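Local structure of GCN5-related N-acetyltransferase (Kribbella flavida, 4MY0) at residues Phe145-Leu150 / Ser245-Ala250; Asp226-His231 / Ala238-Val243. The protein probably transfers acetyl groups from acetyl-coenzyme A to amines, possibly of aminoglycosides, as a member of the GCN5-related N-acetyltransferase family. One frame throughout, in Å; residues are numbered along the deposited sequence.

Interaction 1 of 2, residues Phe145-Leu150 / Ser245-Ala250; sequences FQAADL and SGASIA. With ACO (acetyl coenzyme *a), chain P.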
ATOM      1  N   PHE C 145      20.764  -1.672  -2.840  1.00 24.61           N
ATOM      2  CA  PHE C 145      21.392  -2.986  -2.883  1.00 26.14           C
ATOM      3  C   PHE C 145      20.960  -3.837  -1.697  1.00 24.33           C
ATOM      4  O   PHE C 145      20.429  -3.317  -0.701  1.00 22.26           O
ATOM      5  CB  PHE C 145      22.917  -2.827  -2.870  1.00 24.51           C
ATOM      6  CG  PHE C 145      23.437  -1.940  -3.974  1.00 26.75           C
ATOM      7  CD1 PHE C 145      23.786  -2.476  -5.200  1.00 23.97           C
ATOM      8  CD2 PHE C 145      23.556  -0.563  -3.790  1.00 28.21           C
ATOM      9  CE1 PHE C 145      24.253  -1.661  -6.234  1.00 25.11           C
ATOM     10  CE2 PHE C 145      24.030   0.269  -4.819  1.00 25.80           C
ATOM     11  CZ  PHE C 145      24.372  -0.280  -6.044  1.00 23.47           C
ATOM     12  N   GLN C 146      21.186  -5.143  -1.793  1.00 28.15           N
ATOM     13  CA  GLN C 146      20.959  -6.031  -0.652  1.00 29.23           C
ATOM     14  C   GLN C 146      22.178  -5.947   0.264  1.00 26.60           C
ATOM     15  O   GLN C 146      23.317  -6.128  -0.185  1.00 27.47           O
ATOM     16  CB  GLN C 146      20.747  -7.476  -1.114  1.00 27.59           C
ATOM     17  CG  GLN C 146      19.767  -7.618  -2.272  1.00 32.89           C
ATOM     18  CD  GLN C 146      19.539  -9.079  -2.681  1.00 44.59           C
ATOM     19  OE1 GLN C 146      19.789 -10.008  -1.904  1.00 49.73           O
ATOM     20  NE2 GLN C 146      19.065  -9.282  -3.907  1.00 45.68           N
ATOM     21  N   ALA C 147      21.954  -5.663   1.544  1.00 24.89           N
ATOM     22  CA  ALA C 147      23.073  -5.552   2.484  1.00 25.76           C
ATOM     23  C   ALA C 147      23.908  -6.836   2.586  1.00 26.57           C
ATOM     24  O   ALA C 147      25.134  -6.779   2.710  1.00 25.63           O
ATOM     25  CB  ALA C 147      22.565  -5.115   3.858  1.00 21.07           C
ATOM     26  N   ALA C 148      23.255  -7.997   2.547  1.00 25.23           N
ATOM     27  CA  ALA C 148      23.984  -9.265   2.726  1.00 28.37           C
ATOM     28  C   ALA C 148      24.981  -9.478   1.589  1.00 33.52           C
ATOM     29  O   ALA C 148      25.994 -10.158   1.744  1.00 36.48           O
ATOM     30  CB  ALA C 148      23.008 -10.449   2.804  1.00 27.83           C
ATOM     31  N   ASP C 149      24.669  -8.900   0.434  1.00 34.59           N
ATOM     32  CA  ASP C 149      25.527  -8.991  -0.740  1.00 36.88           C
ATOM     33  C   ASP C 149      26.810  -8.166  -0.529  1.00 31.42           C
ATOM     34  O   ASP C 149      27.921  -8.634  -0.795  1.00 34.64           O
ATOM     35  CB  ASP C 149      24.740  -8.468  -1.945  1.00 44.16           C
ATOM     36  CG  ASP C 149      25.406  -8.773  -3.268  1.00 54.56           C
ATOM     37  OD1 ASP C 149      26.587  -9.211  -3.279  1.00 58.34           O
ATOM     38  OD2 ASP C 149      24.739  -8.557  -4.304  1.00 56.61           O
ATOM     39  N   LEU C 150      26.642  -6.942  -0.041  1.00 26.52           N
ATOM     40  CA  LEU C 150      27.763  -6.056   0.251  1.00 26.32           C
ATOM     41  C   LEU C 150      28.663  -6.653   1.327  1.00 29.20           C
ATOM     42  O   LEU C 150      29.896  -6.532   1.285  1.00 29.12           O
ATOM     43  CB  LEU C 150      27.221  -4.713   0.727  1.00 23.54           C
ATOM     44  CG  LEU C 150      26.392  -3.978  -0.319  1.00 26.68           C
ATOM     45  CD1 LEU C 150      25.945  -2.638   0.211  1.00 25.44           C
ATOM     46  CD2 LEU C 150      27.192  -3.793  -1.582  1.00 27.85           C
ATOM     47  N   SER C 245      28.049  -4.973   6.750  1.00 26.98           N
ATOM     48  CA  SER C 245      28.173  -5.724   7.998  1.00 28.72           C
ATOM     49  C   SER C 245      26.924  -5.533   8.861  1.00 31.62           C
ATOM     50  O   SER C 245      26.686  -6.301   9.785  1.00 33.25           O
ATOM     51  CB  SER C 245      29.409  -5.279   8.785  1.00 28.49           C
ATOM     52  OG  SER C 245      29.202  -3.989   9.360  1.00 29.24           O
ATOM     53  N   GLY C 246      26.129  -4.508   8.560  1.00 29.42           N
ATOM     54  CA  GLY C 246      24.878  -4.286   9.271  1.00 28.58           C
ATOM     55  C   GLY C 246      23.698  -5.165   8.853  1.00 30.21           C
ATOM     56  O   GLY C 246      22.578  -4.969   9.337  1.00 28.98           O
ATOM     57  N   ALA C 247      23.940  -6.145   7.977  1.00 29.02           N
ATOM     58  CA  ALA C 247      22.850  -6.872   7.301  1.00 27.40           C
ATOM     59  C   ALA C 247      21.914  -7.639   8.223  1.00 30.13           C
ATOM     60  O   ALA C 247      20.779  -7.937   7.834  1.00 32.24           O
ATOM     61  CB  ALA C 247      23.399  -7.826   6.217  1.00 23.50           C
ATOM     62  N   SER C 248      22.382  -7.983   9.423  1.00 28.06           N
ATOM     63  CA  SER C 248      21.539  -8.713  10.383  1.00 30.94           C
ATOM     64  C   SER C 248      20.313  -7.883  10.797  1.00 31.18           C
ATOM     65  O   SER C 248      19.288  -8.431  11.203  1.00 34.40           O
ATOM     66  CB  SER C 248      22.358  -9.080  11.617  1.00 29.78           C
ATOM     67  OG  SER C 248      23.141  -7.967  12.049  1.00 31.16           O
ATOM     68  N   ILE C 249      20.442  -6.557  10.689  1.00 28.15           N
ATOM     69  CA  ILE C 249      19.383  -5.615  11.041  1.00 25.99           C
ATOM     70  C   ILE C 249      18.816  -4.932   9.788  1.00 29.44           C
ATOM     71  O   ILE C 249      17.598  -4.837   9.606  1.00 30.39           O
ATOM     72  CB  ILE C 249      19.933  -4.514  11.978  1.00 24.85           C
ATOM     73  CG1 ILE C 249      20.559  -5.134  13.233  1.00 25.54           C
ATOM     74  CG2 ILE C 249      18.837  -3.497  12.322  1.00 26.05           C
ATOM     75  CD1 ILE C 249      19.560  -5.941  14.084  1.00 27.64           C
ATOM     76  N   ALA C 250      19.709  -4.432   8.938  1.00 29.81           N
ATOM     77  CA  ALA C 250      19.289  -3.716   7.733  1.00 32.39           C
ATOM     78  C   ALA C 250      19.359  -4.641   6.527  1.00 32.44           C
ATOM     79  O   ALA C 250      20.432  -5.136   6.187  1.00 35.65           O
ATOM     80  CB  ALA C 250      20.167  -2.488   7.510  1.00 30.46           C
TER
HETATM   81  N1A ACO P 400      25.055 -12.881   8.323  1.00 38.18           N
HETATM   82  C2A ACO P 400      25.543 -14.140   8.269  1.00 37.10           C
HETATM   83  N3A ACO P 400      26.527 -14.590   9.076  1.00 35.40           N
HETATM   84  C4A ACO P 400      27.084 -13.772  10.000  1.00 38.26           C
HETATM   85  C5A ACO P 400      26.607 -12.383  10.115  1.00 39.68           C
HETATM   86  C6A ACO P 400      25.524 -11.957   9.198  1.00 37.24           C
HETATM   87  N6A ACO P 400      25.030 -10.692   9.243  1.00 37.11           N
HETATM   88  N7A ACO P 400      27.329 -11.804  11.097  1.00 41.75           N
HETATM   89  C8A ACO P 400      28.195 -12.733  11.574  1.00 42.32           C
HETATM   90  N9A ACO P 400      28.050 -13.901  10.913  1.00 41.58           N
HETATM   91  C1B ACO P 400      28.802 -15.153  11.150  1.00 37.57           C
HETATM   92  C2B ACO P 400      30.240 -15.052  10.695  1.00 35.39           C
HETATM   93  O2B ACO P 400      30.378 -15.240   9.280  1.00 34.13           O
HETATM   94  C3B ACO P 400      30.849 -16.186  11.490  1.00 37.95           C
HETATM   95  O3B ACO P 400      30.483 -17.412  10.866  1.00 43.59           O
HETATM   96  P3B ACO P 400      31.488 -18.230   9.913  1.00 64.25           P
HETATM   97  O7A ACO P 400      32.087 -17.175   9.008  1.00 63.51           O
HETATM   98  O8A ACO P 400      32.461 -18.835  10.901  1.00 63.18           O
HETATM   99  O9A ACO P 400      30.597 -19.237   9.226  1.00 66.79           O
HETATM  100  C4B ACO P 400      30.092 -16.176  12.809  1.00 38.30           C
HETATM  101  O4B ACO P 400      28.885 -15.443  12.546  1.00 38.11           O
HETATM  102  C5B ACO P 400      30.874 -15.502  13.934  1.00 35.88           C
HETATM  103  O5B ACO P 400      31.400 -14.273  13.423  1.00 32.53           O
HETATM  104  P1A ACO P 400      32.005 -13.101  14.351  1.00 30.25           P
HETATM  105  O1A ACO P 400      32.374 -13.632  15.717  1.00 30.45           O
HETATM  106  O2A ACO P 400      32.986 -12.389  13.463  1.00 29.12           O
HETATM  107  O3A ACO P 400      30.674 -12.212  14.568  1.00 43.87           O
HETATM  108  P2A ACO P 400      30.634 -10.604  14.631  1.00 34.54           P
HETATM  109  O4A ACO P 400      31.808 -10.151  15.477  1.00 37.98           O
HETATM  110  O5A ACO P 400      30.499 -10.091  13.230  1.00 28.90           O
HETATM  111  O6A ACO P 400      29.278 -10.324  15.476  1.00 31.95           O
HETATM  112  CBP ACO P 400      27.000  -9.575  15.230  1.00 26.35           C
HETATM  113  CCP ACO P 400      27.999 -10.693  14.964  1.00 26.28           C
HETATM  114  CDP ACO P 400      26.798  -9.363  16.726  1.00 24.61           C
HETATM  115  CEP ACO P 400      25.677  -9.955  14.581  1.00 22.79           C
HETATM  116  CAP ACO P 400      27.596  -8.318  14.591  1.00 28.94           C
HETATM  117  OAP ACO P 400      27.902  -8.588  13.212  1.00 33.34           O
HETATM  118  C9P ACO P 400      26.717  -7.104  14.743  1.00 29.31           C
HETATM  119  O9P ACO P 400      26.931  -6.337  15.674  1.00 24.20           O
HETATM  120  N8P ACO P 400      25.741  -6.903  13.844  1.00 30.96           N
HETATM  121  C7P ACO P 400      24.833  -5.764  13.870  1.00 25.08           C
HETATM  122  C6P ACO P 400      23.973  -5.716  15.131  1.00 25.92           C
HETATM  123  C5P ACO P 400      23.288  -7.045  15.366  1.00 33.88           C
HETATM  124  O5P ACO P 400      22.711  -7.619  14.448  1.00 32.26           O
HETATM  125  N4P ACO P 400      23.327  -7.531  16.607  1.00 34.23           N
HETATM  126  C3P ACO P 400      22.219  -8.320  17.140  1.00 32.58           C
HETATM  127  C2P ACO P 400      22.567  -9.796  17.269  1.00 30.34           C
HETATM  128  S1P ACO P 400      21.282 -10.645  18.147  1.00 30.29           S
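With helix-like phi at Ala147 (-59°) and Ala247 (-62°), the CB methyls of the two face each other. Ala147 begins the short helix 147-151 just after the N-cap residue Gln146, and Ala147 CB meets Ala247 CB at 3.7 Å, methyl against methyl. The Ala147 CB also lies 3.2 Å from Ala250 O, a tight approach to a backbone oxygen. Ala247 CB also rests 3.7 Å from Ala148 N, over the first turn of that helix, with Ala148 CB a little further off. The facing loop holds its curl through Gly246 O, which accepts from Ile249 N and Ala250 N on opposite faces of its plane.

One residue beyond Ala247, Ser248 has OG wedged between its own N and carbonyl carbon (chi1 45°), a setting that directs it to acetyl-CoA. The hydrogen bond from Ser248 OG to ACO O5P measures 2.5 Å, so short that the exact length is doubtful. Ile249 CG1 lies 3.5 Å from ACO O5P. Arg151 also bonds the cofactor, and backbone amides of Gly96, Gly98 and Gly100 of the second subunit grip it too: a GNAT acetyl-CoA site completed across a subunit interface.

Interaction 2 of 2, residues Asp226-His231 / Ala238-Val243; sequences DELVAH and ALWATV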
ATOM      1  N   ASP C 226      25.939   8.021   1.928  1.00 23.34           N
ATOM      2  CA  ASP C 226      25.990   9.385   1.395  1.00 24.02           C
ATOM      3  C   ASP C 226      27.122   9.501   0.386  1.00 25.62           C
ATOM      4  O   ASP C 226      27.027  10.237  -0.598  1.00 26.77           O
ATOM      5  CB  ASP C 226      26.234  10.416   2.506  1.00 30.34           C
ATOM      6  CG  ASP C 226      25.023  10.638   3.395  1.00 39.36           C
ATOM      7  OD1 ASP C 226      23.887  10.290   2.987  1.00 40.81           O
ATOM      8  OD2 ASP C 226      25.220  11.187   4.507  1.00 46.53           O
ATOM      9  N   GLU C 227      28.216   8.797   0.654  1.00 27.45           N
ATOM     10  CA  GLU C 227      29.378   8.874  -0.214  1.00 23.63           C
ATOM     11  C   GLU C 227      30.350   7.748   0.085  1.00 26.15           C
ATOM     12  O   GLU C 227      30.624   7.454   1.255  1.00 27.32           O
ATOM     13  CB  GLU C 227      30.085  10.237  -0.078  1.00 23.45           C
ATOM     14  CG  GLU C 227      31.281  10.387  -1.028  1.00 32.10           C
ATOM     15  CD  GLU C 227      31.892  11.797  -1.031  1.00 43.53           C
ATOM     16  OE1 GLU C 227      31.712  12.536  -0.036  1.00 48.84           O
ATOM     17  OE2 GLU C 227      32.560  12.157  -2.034  1.00 45.35           O
ATOM     18  N   LEU C 228      30.859   7.121  -0.977  1.00 19.26           N
ATOM     19  CA  LEU C 228      31.935   6.147  -0.854  1.00 27.14           C
ATOM     20  C   LEU C 228      32.967   6.471  -1.912  1.00 26.15           C
ATOM     21  O   LEU C 228      32.641   6.596  -3.094  1.00 26.46           O
ATOM     22  CB  LEU C 228      31.430   4.716  -1.045  1.00 23.30           C
ATOM     23  CG  LEU C 228      32.417   3.630  -0.597  1.00 24.42           C
ATOM     24  CD1 LEU C 228      31.669   2.394  -0.068  1.00 20.69           C
ATOM     25  CD2 LEU C 228      33.362   3.257  -1.731  1.00 24.20           C
ATOM     26  N   VAL C 229      34.214   6.610  -1.481  1.00 26.57           N
ATOM     27  CA  VAL C 229      35.324   6.848  -2.398  1.00 25.87           C
ATOM     28  C   VAL C 229      36.367   5.762  -2.170  1.00 26.22           C
ATOM     29  O   VAL C 229      36.737   5.478  -1.032  1.00 26.11           O
ATOM     30  CB  VAL C 229      35.940   8.239  -2.158  1.00 31.91           C
ATOM     31  CG1 VAL C 229      37.264   8.400  -2.907  1.00 29.15           C
ATOM     32  CG2 VAL C 229      34.942   9.320  -2.573  1.00 33.62           C
ATOM     33  N   ALA C 230      36.825   5.132  -3.244  1.00 26.81           N
ATOM     34  CA  ALA C 230      37.839   4.093  -3.104  1.00 27.92           C
ATOM     35  C   ALA C 230      38.768   4.080  -4.313  1.00 33.94           C
ATOM     36  O   ALA C 230      38.310   4.044  -5.460  1.00 36.83           O
ATOM     37  CB  ALA C 230      37.189   2.745  -2.924  1.00 24.83           C
ATOM     38  N   HIS C 231      40.070   4.094  -4.049  1.00 34.54           N
ATOM     39  CA  HIS C 231      41.057   4.104  -5.120  1.00 39.13           C
ATOM     40  C   HIS C 231      41.454   2.706  -5.587  1.00 43.46           C
ATOM     41  O   HIS C 231      41.920   2.543  -6.714  1.00 52.10           O
ATOM     42  CB  HIS C 231      42.302   4.885  -4.691  1.00 40.23           C
ATOM     43  CG  HIS C 231      42.035   6.327  -4.390  1.00 42.97           C
ATOM     44  ND1 HIS C 231      42.946   7.135  -3.743  1.00 46.53           N
ATOM     45  CD2 HIS C 231      40.958   7.106  -4.648  1.00 43.05           C
ATOM     46  CE1 HIS C 231      42.442   8.351  -3.620  1.00 47.24           C
ATOM     47  NE2 HIS C 231      41.239   8.361  -4.165  1.00 46.44           N
ATOM     48  N   ALA C 238      36.352  -3.570   1.072  1.00 27.05           N
ATOM     49  CA  ALA C 238      36.372  -3.383   2.528  1.00 28.92           C
ATOM     50  C   ALA C 238      35.343  -2.363   3.016  1.00 29.45           C
ATOM     51  O   ALA C 238      34.690  -2.577   4.041  1.00 30.81           O
ATOM     52  CB  ALA C 238      37.777  -2.979   2.998  1.00 27.00           C
ATOM     53  N   LEU C 239      35.223  -1.244   2.306  1.00 26.72           N
ATOM     54  CA  LEU C 239      34.319  -0.183   2.733  1.00 25.63           C
ATOM     55  C   LEU C 239      32.864  -0.582   2.493  1.00 23.83           C
ATOM     56  O   LEU C 239      32.009  -0.338   3.344  1.00 26.48           O
ATOM     57  CB  LEU C 239      34.639   1.128   2.021  1.00 25.26           C
ATOM     58  CG  LEU C 239      35.975   1.788   2.358  1.00 28.29           C
ATOM     59  CD1 LEU C 239      36.219   2.930   1.408  1.00 28.12           C
ATOM     60  CD2 LEU C 239      36.002   2.282   3.800  1.00 31.11           C
ATOM     61  N   TRP C 240      32.574  -1.192   1.345  1.00 23.35           N
ATOM     62  CA  TRP C 240      31.221  -1.730   1.123  1.00 24.10           C
ATOM     63  C   TRP C 240      30.920  -2.810   2.145  1.00 26.10           C
ATOM     64  O   TRP C 240      29.801  -2.920   2.629  1.00 26.97           O
ATOM     65  CB  TRP C 240      31.052  -2.287  -0.295  1.00 21.98           C
ATOM     66  CG  TRP C 240      30.865  -1.210  -1.316  1.00 24.39           C
ATOM     67  CD1 TRP C 240      31.735  -0.853  -2.309  1.00 24.38           C
ATOM     68  CD2 TRP C 240      29.741  -0.324  -1.429  1.00 20.64           C
ATOM     69  NE1 TRP C 240      31.214   0.201  -3.038  1.00 24.52           N
ATOM     70  CE2 TRP C 240      29.999   0.550  -2.508  1.00 24.31           C
ATOM     71  CE3 TRP C 240      28.546  -0.172  -0.705  1.00 20.85           C
ATOM     72  CZ2 TRP C 240      29.101   1.557  -2.890  1.00 25.31           C
ATOM     73  CZ3 TRP C 240      27.659   0.818  -1.081  1.00 22.27           C
ATOM     74  CH2 TRP C 240      27.935   1.670  -2.167  1.00 26.44           C
ATOM     75  N   ALA C 241      31.921  -3.622   2.474  1.00 25.92           N
ATOM     76  CA  ALA C 241      31.688  -4.700   3.429  1.00 25.16           C
ATOM     77  C   ALA C 241      31.443  -4.136   4.837  1.00 29.04           C
ATOM     78  O   ALA C 241      30.662  -4.697   5.605  1.00 30.16           O
ATOM     79  CB  ALA C 241      32.840  -5.707   3.408  1.00 24.35           C
ATOM     80  N   THR C 242      32.097  -3.020   5.165  1.00 29.18           N
ATOM     81  CA  THR C 242      31.812  -2.305   6.415  1.00 25.62           C
ATOM     82  C   THR C 242      30.337  -1.899   6.498  1.00 24.46           C
ATOM     83  O   THR C 242      29.672  -2.166   7.500  1.00 28.65           O
ATOM     84  CB  THR C 242      32.695  -1.056   6.566  1.00 27.15           C
ATOM     85  OG1 THR C 242      34.069  -1.439   6.455  1.00 30.05           O
ATOM     86  CG2 THR C 242      32.468  -0.385   7.924  1.00 29.63           C
ATOM     87  N   VAL C 243      29.821  -1.268   5.446  1.00 24.57           N
ATOM     88  CA  VAL C 243      28.408  -0.883   5.426  1.00 25.02           C
ATOM     89  C   VAL C 243      27.503  -2.120   5.522  1.00 25.54           C
ATOM     90  O   VAL C 243      26.564  -2.165   6.327  1.00 26.07           O
ATOM     91  CB  VAL C 243      28.050  -0.095   4.148  1.00 28.84           C
ATOM     92  CG1 VAL C 243      26.581   0.337   4.176  1.00 26.33           C
ATOM     93  CG2 VAL C 243      28.960   1.123   3.996  1.00 30.93           C
TER
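Leu228 reaches from the strand to lay its CD1 methyl on the indole of Trp240, a CH-pi contact. Leu228 CD1 stands 3.5 Å from the centroid of the five-membered ring of Trp240 and only 13° off the ring normal, so the methyl sits over the face near its middle. CG of Leu228 lies anti to the backbone N (chi1 -166°), which carries the branch out to the helix. The second methyl, Leu228 CD2, hangs over the same face, 4.0 Å from Trp240 NE1.

The aliphatic contacts gather on Leu239. Leu239 CB touches Leu228 CD1 at 3.8 Å, so one methyl is pressed by both the indole and the neighbouring leucine. Further along the side chain, Leu239 CD1 reaches 3.6 Å from Val229 O and 4.4 Å from Ala230 CB, meeting the strand end-on.

Within the helix, Ala238 O accepts from both Thr242 N and, at 2.7 Å, Thr242 OG1, the two donors coming from opposite faces of its plane.

Strand 227-230 and helix 238-243 run nearly antiparallel, at 151°, as successive elements of the GNAT beta-alpha-beta unit that ends in strand 252-256. Val229 points the other way, onto Ala178 of helix 168-182, while Leu228 and Val243 share Val214 on strand 212-219.

How the interactions relate
From the N terminus, the chain first passes residues 145-150, where strand 135-146 gives way to helix 147-151. It then runs through helix 168-182 and the hairpin of strands 212-219 and 222-230 before reaching interaction 2. That contact closes a short loop made of the turn after strand 222-230 and the first part of helix 233-244. As the helix ends, residues 245-250 return to 145-150, so interaction 1 closes a long loop with interaction 2 nested inside it. The two are joined directly: Leu150 CB packs 3.7 Å from Trp240 O, and Leu150 O equally close to Ala241 CB. Together they tie helix 233-244 to strand 222-230, and the loop after that helix to helix 147-151.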